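Local structure of uncharacterized protein (Sinorhizobium meliloti, 3U5R) at residues L128-A131 and S132-A136; L43-A46 and G47-F51; D164-P167 and G168-K171; L81-F84 and A85-A89. The protein is of unknown function but is probably an antioxidant or other oxidoreductase enzyme of the thioredoxin-like AhpC/TSA family. All coordinates share one frame; numbering follows the deposited sequence.

Interaction 1: residues L128-A131 and S132-A136; sequences LKDA and SQSVA
Asp130 folds its carboxylate back over the start of the helix that follows, and each of its oxygens accepts a backbone N-H there. Val135 N donates to Asp130 OD1 at 3.2 Å, and Ala136 N donates to Asp130 OD2 at 2.9 Å in the straighter of the two bonds, 165° at the hydrogen. Both donors come from the syn side, about 35° out of the carboxylate plane. The first torsion, with CG anti to the backbone N (chi1 167°), carries the carboxylate across to the amides of Val135 and Ala136. OD2 is also bonded to the hydroxyl of Ser100, so this buried oxygen is gripped twice. Amides at a helix start lack acceptors from a preceding turn, and a short acidic side chain suits them; the helix end would probably favour its negative charge.

The backbone between is a type I beta turn from Asp130 to Gln133, closed by Gln133 N on Asp130 O at 3.1 Å. Ser132 adds an ST turn: its OG takes the N-H of Ser134 at 3.2 Å, serving a further amide of the helix start. At the N-cap position, Gln133 has both ends of its amide satisfied: OE1 accepts from Thr206 N, and NE2 donates to the carbonyls of Ser100 and Lys204.

Val135, whose CB lies close to both carboxylate oxygens, packs on Leu43 and Ile98. The whole turn joins strand 127-129, an outermost strand of the five-stranded sheet beside strand 93-99, to helix 134-139, with strand 43-44 packed alongside.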
loop_
_atom_site.group_PDB
_atom_site.type_symbol
_atom_site.label_atom_id
_atom_site.label_comp_id
_atom_site.label_asym_id
_atom_site.label_seq_id
_atom_site.Cartn_x
_atom_site.Cartn_y
_atom_site.Cartn_z
ATOM N N LEU A 128 -4.497 -3.895 -7.464
ATOM C CA LEU A 128 -3.974 -4.313 -8.760
ATOM C C LEU A 128 -2.998 -5.435 -8.640
ATOM O O LEU A 128 -2.326 -5.565 -7.618
ATOM C CB LEU A 128 -3.228 -3.120 -9.342
ATOM C CG LEU A 128 -4.101 -1.862 -9.338
ATOM C CD1 LEU A 128 -3.319 -0.686 -9.909
ATOM C CD2 LEU A 128 -5.452 -2.077 -10.151
ATOM N N LYS A 129 -2.837 -6.211 -9.702
ATOM C CA LYS A 129 -1.820 -7.274 -9.694
ATOM C C LYS A 129 -0.523 -6.851 -10.389
ATOM O O LYS A 129 -0.593 -6.433 -11.555
ATOM C CB LYS A 129 -2.338 -8.516 -10.384
ATOM C CG LYS A 129 -1.318 -9.683 -10.344
ATOM C CD LYS A 129 -1.317 -10.312 -8.974
ATOM C CE LYS A 129 -0.080 -11.221 -8.881
ATOM N NZ LYS A 129 -0.003 -11.565 -7.431
ATOM N N ASP A 130 0.650 -7.006 -9.720
ATOM C CA ASP A 130 1.998 -6.714 -10.340
ATOM C C ASP A 130 2.687 -8.056 -10.695
ATOM O O ASP A 130 3.576 -8.497 -9.969
ATOM C CB ASP A 130 2.810 -5.818 -9.368
ATOM C CG ASP A 130 4.302 -5.674 -9.691
ATOM O OD1 ASP A 130 4.698 -5.626 -10.860
ATOM O OD2 ASP A 130 5.105 -5.564 -8.712
ATOM N N ALA A 131 2.219 -8.710 -11.776
ATOM C CA ALA A 131 2.621 -10.096 -12.118
ATOM C C ALA A 131 4.100 -10.255 -12.371
ATOM O O ALA A 131 4.656 -11.230 -11.936
ATOM C CB ALA A 131 1.798 -10.683 -13.388
ATOM N N SER A 132 4.728 -9.299 -13.056
ATOM C CA SER A 132 6.170 -9.374 -13.336
ATOM C C SER A 132 7.060 -8.956 -12.141
ATOM O O SER A 132 8.278 -9.189 -12.160
ATOM C CB SER A 132 6.525 -8.495 -14.567
ATOM O OG SER A 132 6.562 -7.133 -14.175
ATOM N N GLN A 133 6.429 -8.350 -11.118
ATOM C CA GLN A 133 7.113 -7.782 -9.915
ATOM C C GLN A 133 8.013 -6.643 -10.256
ATOM O O GLN A 133 8.751 -6.191 -9.397
ATOM C CB GLN A 133 7.863 -8.867 -9.077
ATOM C CG GLN A 133 7.035 -10.171 -9.047
ATOM C CD GLN A 133 7.621 -11.232 -8.148
ATOM O OE1 GLN A 133 8.761 -11.625 -8.344
ATOM N NE2 GLN A 133 6.848 -11.689 -7.139
ATOM N N SER A 134 7.933 -6.125 -11.487
ATOM C CA SER A 134 8.786 -4.949 -11.836
ATOM C C SER A 134 8.375 -3.716 -10.981
ATOM O O SER A 134 9.206 -2.946 -10.567
ATOM C CB SER A 134 8.674 -4.614 -13.337
ATOM O OG SER A 134 7.384 -4.079 -13.598
ATOM N N VAL A 135 7.090 -3.545 -10.671
ATOM C CA VAL A 135 6.737 -2.377 -9.866
ATOM C C VAL A 135 7.224 -2.517 -8.395
ATOM O O VAL A 135 7.810 -1.586 -7.892
ATOM C CB VAL A 135 5.202 -2.054 -9.964
ATOM C CG1 VAL A 135 4.826 -0.870 -9.081
ATOM C CG2 VAL A 135 4.812 -1.894 -11.513
ATOM N N ALA A 136 7.000 -3.656 -7.742
ATOM C CA ALA A 136 7.531 -3.850 -6.407
ATOM C C ALA A 136 9.057 -3.535 -6.402
ATOM O O ALA A 136 9.581 -2.881 -5.493
ATOM C CB ALA A 136 7.263 -5.318 -5.947
#

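Interaction 2: residues L43-A46 and G47-F51; sequences LPDA and GGNLF
Asp45 lays its carboxylate against the rim of the Phe51 ring, OD2 standing 3.6 Å from Phe51 CE1, with the carboxylate and ring planes 60° apart. The other oxygen looks back into the turn. Asp45 OD1 accepts the N-H of Asn49 at 2.9 Å, from above the carboxylate plane, and more weakly that of Gly47 at 3.1 Å. This inward reach follows from CG sitting between the backbone N and the carbonyl carbon (chi1 75°), which keeps the short acid over the loop's amides.

The backbone supplies the rest. Leu43 and Phe51 form a hydrogen-bonded antiparallel pair, Phe51 N reaching Leu43 O at 3.0 Å, and Asp45 N donates to Asn49 O at 2.9 Å. Between them, Pro44 and Leu50 make a non-hydrogen-bonded pair, a place that suits proline because no N-H is called for; its CB touches Leu50 CD2 at 3.8 Å. Gly48 N closes the type I turn on Asp45 O, and the positive phi of Gly48 (95°) would press a side chain against the preceding carbonyl.

Leu43 and Phe51 share the face that lies on Leu128. The arrangement is a two-stranded beta hairpin whose type I turn ends in a G1 beta bulge, with Gly48 at the positive-phi position.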
loop_
_atom_site.group_PDB
_atom_site.type_symbol
_atom_site.label_atom_id
_atom_site.label_comp_id
_atom_site.label_asym_id
_atom_site.label_seq_id
_atom_site.Cartn_x
_atom_site.Cartn_y
_atom_site.Cartn_z
ATOM N N LEU A 43 -0.757 -1.155 -14.493
ATOM C CA LEU A 43 -1.084 -2.420 -13.792
ATOM C C LEU A 43 -2.583 -2.638 -13.884
ATOM O O LEU A 43 -3.321 -1.688 -13.887
ATOM C CB LEU A 43 -0.755 -2.265 -12.284
ATOM C CG LEU A 43 0.737 -2.333 -11.891
ATOM C CD1 LEU A 43 0.830 -2.093 -10.433
ATOM C CD2 LEU A 43 1.468 -3.614 -12.182
ATOM N N PRO A 44 -3.028 -3.897 -13.882
ATOM C CA PRO A 44 -4.422 -4.169 -14.153
ATOM C C PRO A 44 -5.184 -4.479 -12.842
ATOM O O PRO A 44 -4.578 -5.042 -11.927
ATOM C CB PRO A 44 -4.370 -5.428 -14.999
ATOM C CG PRO A 44 -3.052 -6.200 -14.458
ATOM C CD PRO A 44 -2.126 -5.040 -14.085
ATOM N N ASP A 45 -6.479 -4.180 -12.805
ATOM C CA ASP A 45 -7.356 -4.661 -11.770
ATOM C C ASP A 45 -8.043 -5.957 -12.235
ATOM O O ASP A 45 -7.738 -6.508 -13.363
ATOM C CB ASP A 45 -8.343 -3.571 -11.254
ATOM C CG ASP A 45 -9.485 -3.264 -12.220
ATOM O OD1 ASP A 45 -9.601 -3.929 -13.283
ATOM O OD2 ASP A 45 -10.289 -2.344 -11.900
ATOM N N ALA A 46 -8.923 -6.517 -11.411
ATOM C CA ALA A 46 -9.340 -7.914 -11.740
ATOM C C ALA A 46 -10.372 -7.902 -12.852
ATOM O O ALA A 46 -10.769 -8.986 -13.355
ATOM C CB ALA A 46 -9.948 -8.617 -10.515
ATOM N N GLY A 47 -10.871 -6.702 -13.202
ATOM C CA GLY A 47 -11.635 -6.602 -14.465
ATOM C C GLY A 47 -10.817 -6.348 -15.733
ATOM O O GLY A 47 -11.383 -6.248 -16.841
ATOM N N GLY A 48 -9.522 -6.116 -15.588
ATOM C CA GLY A 48 -8.696 -5.743 -16.721
ATOM C C GLY A 48 -8.475 -4.251 -16.953
ATOM O O GLY A 48 -7.688 -3.873 -17.856
ATOM N N ASN A 49 -9.078 -3.381 -16.124
ATOM C CA ASN A 49 -8.897 -1.948 -16.294
ATOM C C ASN A 49 -7.457 -1.682 -15.932
ATOM O O ASN A 49 -6.965 -2.214 -14.925
ATOM C CB ASN A 49 -9.761 -1.175 -15.306
ATOM C CG ASN A 49 -11.233 -1.487 -15.455
ATOM O OD1 ASN A 49 -11.837 -2.110 -14.560
ATOM N ND2 ASN A 49 -11.842 -1.016 -16.545
ATOM N N LEU A 50 -6.807 -0.803 -16.671
ATOM C CA LEU A 50 -5.391 -0.468 -16.434
ATOM C C LEU A 50 -5.184 0.908 -15.739
ATOM O O LEU A 50 -5.930 1.852 -16.013
ATOM C CB LEU A 50 -4.617 -0.500 -17.764
ATOM C CG LEU A 50 -4.529 -1.865 -18.459
ATOM C CD1 LEU A 50 -3.961 -1.687 -19.871
ATOM C CD2 LEU A 50 -3.680 -2.870 -17.764
ATOM N N PHE A 51 -4.225 0.980 -14.819
ATOM C CA PHE A 51 -3.997 2.209 -14.044
ATOM C C PHE A 51 -2.540 2.554 -14.113
ATOM O O PHE A 51 -1.689 1.673 -14.069
ATOM C CB PHE A 51 -4.401 2.036 -12.571
ATOM C CG PHE A 51 -5.848 1.666 -12.385
ATOM C CD1 PHE A 51 -6.254 0.366 -12.547
ATOM C CD2 PHE A 51 -6.790 2.621 -12.057
ATOM C CE1 PHE A 51 -7.605 0.043 -12.408
ATOM C CE2 PHE A 51 -8.177 2.290 -11.879
ATOM C CZ PHE A 51 -8.557 1.027 -12.084
#

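Interaction 3: residues D164-P167 and G168-K171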
loop_
_atom_site.group_PDB
_atom_site.type_symbol
_atom_site.label_atom_id
_atom_site.label_comp_id
_atom_site.label_asym_id
_atom_site.label_seq_id
_atom_site.Cartn_x
_atom_site.Cartn_y
_atom_site.Cartn_z
ATOM N N ASP A 164 0.936 1.073 15.219
ATOM C CA ASP A 164 1.820 0.256 16.093
ATOM C C ASP A 164 1.261 -1.196 16.243
ATOM O O ASP A 164 1.885 -2.035 16.930
ATOM C CB ASP A 164 1.929 0.880 17.537
ATOM C CG ASP A 164 2.814 2.172 17.629
ATOM O OD1 ASP A 164 3.851 2.250 16.920
ATOM O OD2 ASP A 164 2.508 3.105 18.502
ATOM N N ALA A 165 0.078 -1.487 15.685
ATOM C CA ALA A 165 -0.535 -2.814 15.865
ATOM C C ALA A 165 0.253 -3.890 15.104
ATOM O O ALA A 165 0.715 -3.690 13.920
ATOM C CB ALA A 165 -2.013 -2.806 15.433
ATOM N N ARG A 166 0.400 -5.051 15.761
ATOM C CA ARG A 166 1.025 -6.237 15.150
ATOM C C ARG A 166 0.203 -7.464 15.529
ATOM O O ARG A 166 -0.504 -7.420 16.510
ATOM C CB ARG A 166 2.487 -6.433 15.685
ATOM C CG ARG A 166 3.440 -5.194 15.420
ATOM C CD ARG A 166 3.861 -5.086 13.901
ATOM N NE ARG A 166 4.824 -3.994 13.645
ATOM C CZ ARG A 166 4.542 -2.699 13.436
ATOM N NH1 ARG A 166 3.278 -2.260 13.492
ATOM N NH2 ARG A 166 5.552 -1.798 13.196
ATOM N N PRO A 167 0.232 -8.525 14.731
ATOM C CA PRO A 167 -0.604 -9.686 15.114
ATOM C C PRO A 167 -0.208 -10.172 16.525
ATOM O O PRO A 167 0.981 -10.437 16.742
ATOM C CB PRO A 167 -0.167 -10.725 14.121
ATOM C CG PRO A 167 0.195 -9.897 12.934
ATOM C CD PRO A 167 0.845 -8.714 13.403
ATOM N N GLY A 168 -1.174 -10.209 17.444
ATOM C CA GLY A 168 -0.977 -10.755 18.802
ATOM C C GLY A 168 -0.380 -9.768 19.775
ATOM O O GLY A 168 -0.155 -10.145 20.945
ATOM N N ASN A 169 -0.112 -8.510 19.340
ATOM C CA ASN A 169 0.507 -7.550 20.324
ATOM C C ASN A 169 -0.509 -6.772 21.125
ATOM O O ASN A 169 -0.145 -5.916 21.920
ATOM C CB ASN A 169 1.610 -6.602 19.725
ATOM C CG ASN A 169 1.059 -5.368 19.016
ATOM O OD1 ASN A 169 -0.145 -5.213 18.777
ATOM N ND2 ASN A 169 1.978 -4.457 18.672
ATOM N N GLY A 170 -1.797 -7.031 20.890
ATOM C CA GLY A 170 -2.806 -6.408 21.747
ATOM C C GLY A 170 -3.270 -5.005 21.410
ATOM O O GLY A 170 -4.220 -4.555 22.023
ATOM N N LYS A 171 -2.557 -4.280 20.532
ATOM C CA LYS A 171 -2.835 -2.871 20.251
ATOM C C LYS A 171 -3.948 -2.774 19.223
ATOM O O LYS A 171 -4.036 -3.602 18.321
ATOM C CB LYS A 171 -1.557 -2.165 19.777
ATOM C CG LYS A 171 -0.503 -2.096 20.931
ATOM C CD LYS A 171 0.708 -1.235 20.544
ATOM C CE LYS A 171 1.434 -0.775 21.827
ATOM N NZ LYS A 171 2.715 -0.218 21.358
HETATM O O HOH W 1 -2.840 -5.911 17.416
#
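Asn169, the last residue of a type II beta turn that starts at Arg166, lays its amide between the two arms of the loop and makes an Asx turn with Lys171. Its hydrogen bonds come first. Asn169 ND2 donates to Asp164 O at 3.0 Å, lying in that carbonyl's plane, while Asn169 OD1 accepts from Arg166 N and from Lys171 N, each at 3.1 Å and from opposite faces of the amide. With CG between its own backbone N and carbonyl carbon (chi1 82°), the amide is set across the loop. An alanine here is likely to leave the amides of Arg166 and Lys171 and the carbonyl of Asp164 without these mates, and the arms less firmly joined.

The backbone adds Asn169 N on Arg166 O, nearly straight at 171°. Pro167 suits the first corner, and Gly168 the second, where phi is positive. A water lies within hydrogen-bonding distance of both Arg166 O and Lys171 O.

Apolar and charged contacts are looser: Asp164 CB meets Lys171 CD at 3.9 Å, but the Lys171 amine stops short of a salt bridge, and Asp164 OD1 instead bonds Gln161.

Arg166 bends back at chi2, its NH2 on Gln161 OE1, and its NH1 meets Ala165 O at 3.0 Å, the acceptor lying in the guanidinium plane.

Interaction 4: residues L81-F84 and A85-A89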
loop_
_atom_site.group_PDB
_atom_site.type_symbol
_atom_site.label_atom_id
_atom_site.label_comp_id
_atom_site.label_asym_id
_atom_site.label_seq_id
_atom_site.Cartn_x
_atom_site.Cartn_y
_atom_site.Cartn_z
ATOM N N LEU A 81 -7.885 -0.693 6.721
ATOM C CA LEU A 81 -7.400 -0.067 5.516
ATOM C C LEU A 81 -8.565 0.349 4.605
ATOM O O LEU A 81 -8.535 1.416 3.982
ATOM C CB LEU A 81 -6.516 -1.068 4.798
ATOM C CG LEU A 81 -5.901 -0.638 3.457
ATOM C CD1 LEU A 81 -5.069 0.641 3.697
ATOM C CD2 LEU A 81 -4.980 -1.815 2.948
ATOM N N ALA A 82 -9.584 -0.520 4.482
ATOM C CA ALA A 82 -10.724 -0.184 3.670
ATOM C C ALA A 82 -11.445 1.020 4.299
ATOM O O ALA A 82 -11.892 1.948 3.583
ATOM C CB ALA A 82 -11.662 -1.431 3.505
ATOM N N LYS A 83 -11.543 1.033 5.624
ATOM C CA LYS A 83 -12.153 2.169 6.327
ATOM C C LYS A 83 -11.343 3.485 6.122
ATOM O O LYS A 83 -11.887 4.584 5.759
ATOM C CB LYS A 83 -12.234 1.817 7.828
ATOM C CG LYS A 83 -12.598 2.994 8.783
ATOM C CD LYS A 83 -13.917 3.618 8.373
ATOM C CE LYS A 83 -14.473 4.508 9.535
ATOM N NZ LYS A 83 -13.859 3.890 10.791
ATOM N N PHE A 84 -10.033 3.377 6.323
ATOM C CA PHE A 84 -9.108 4.507 6.108
ATOM C C PHE A 84 -9.267 5.070 4.702
ATOM O O PHE A 84 -9.460 6.276 4.523
ATOM C CB PHE A 84 -7.685 3.967 6.286
ATOM C CG PHE A 84 -6.591 4.883 5.782
ATOM C CD1 PHE A 84 -6.091 5.873 6.569
ATOM C CD2 PHE A 84 -6.036 4.707 4.539
ATOM C CE1 PHE A 84 -5.012 6.713 6.114
ATOM C CE2 PHE A 84 -4.945 5.535 4.117
ATOM C CZ PHE A 84 -4.489 6.517 4.895
ATOM N N ALA A 85 -9.112 4.211 3.685
ATOM C CA ALA A 85 -9.192 4.743 2.312
ATOM C C ALA A 85 -10.566 5.426 2.078
ATOM O O ALA A 85 -10.609 6.514 1.524
ATOM C CB ALA A 85 -8.905 3.673 1.247
ATOM N N GLY A 86 -11.662 4.784 2.516
ATOM C CA GLY A 86 -13.015 5.367 2.393
ATOM C C GLY A 86 -13.123 6.703 3.137
ATOM O O GLY A 86 -13.658 7.703 2.595
ATOM N N ASP A 87 -12.579 6.775 4.341
ATOM C CA ASP A 87 -12.661 7.991 5.127
ATOM C C ASP A 87 -12.084 9.183 4.332
ATOM O O ASP A 87 -12.548 10.288 4.498
ATOM C CB ASP A 87 -11.805 7.893 6.404
ATOM C CG ASP A 87 -12.496 7.167 7.557
ATOM O OD1 ASP A 87 -13.713 6.899 7.413
ATOM O OD2 ASP A 87 -11.784 6.828 8.568
ATOM N N TYR A 88 -10.983 8.954 3.603
ATOM C CA TYR A 88 -10.274 10.049 2.912
ATOM C C TYR A 88 -10.684 10.256 1.453
ATOM O O TYR A 88 -10.188 11.204 0.774
ATOM C CB TYR A 88 -8.753 9.811 2.940
ATOM C CG TYR A 88 -8.171 10.203 4.280
ATOM C CD1 TYR A 88 -7.879 11.520 4.596
ATOM C CD2 TYR A 88 -7.970 9.258 5.231
ATOM C CE1 TYR A 88 -7.347 11.861 5.867
ATOM C CE2 TYR A 88 -7.440 9.565 6.475
ATOM C CZ TYR A 88 -7.144 10.840 6.796
ATOM O OH TYR A 88 -6.619 11.057 8.054
ATOM N N ALA A 89 -11.536 9.365 0.953
ATOM C CA ALA A 89 -11.968 9.462 -0.470
ATOM C C ALA A 89 -12.758 10.768 -0.601
ATOM O O ALA A 89 -13.724 11.020 0.131
ATOM C CB ALA A 89 -12.840 8.191 -0.914
#
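Phe84 and Tyr88, one helical turn apart, bring their rings together obliquely, with centroids 5.3 Å apart and planes at 56°. Tyr88 CD2 lies over one face of the Phe84 ring, offset toward the rim, and the closest approach of the pair's side chains is Phe84 CE1 to Tyr88 CE2 at 3.8 Å. Phe84 CG stands anti to the backbone N (chi1 166°) while Tyr88 takes chi1 -79°, a pairing that lets the two rings converge. With an alanine in its place, the face offered to Tyr88 would be gone, and a gap would probably open toward Leu93 and Leu178.

Lys83 and Asp87 meet on the more exposed side. The aliphatic part of Lys83 crosses Asp87, CE coming 3.3 Å from Asp87 OD1, but Lys83 NZ remains 4.2 Å from Asp87 OD2, beyond a salt bridge; that oxygen pairs with Arg179. The hydroxyl of the buried Tyr88 is satisfied by Asp183.

The backbone runs in regular i to i+4 bonds, such as Ala85 N to Leu81 O at 2.9 Å and Tyr88 N to Phe84 O at 3.2 Å. Ala85 touches Val95, and its small side chain probably allows the close approach. This is an amphipathic helix packed on strand 93-99 and against helix 176-186, with Phe84 and Tyr88 touching both, as in the layered alpha/beta architecture of thioredoxin-like folds.

How the interactions relate
From the N terminus, interaction 2 comes first, closing the hairpin of strands 43-44 and 50-51. Interaction 4 follows within helix 78-88, interaction 1 turns the chain from strand 127-129 into helix 134-139, and interaction 3 closes a loop between strand 156-160 and helix 176-186. All four are in series; none nests in or crosses another. Interactions 1 and 2 alone touch: Lys129 N probably donates to Pro44 O at 3.1 Å, and Leu128 CD2 packs on Phe51 CD1, bringing the hairpin to the edge strand of the main sheet. Interaction 3 lies across the chain's centre from both, its centre about 33 Å from that of interaction 2.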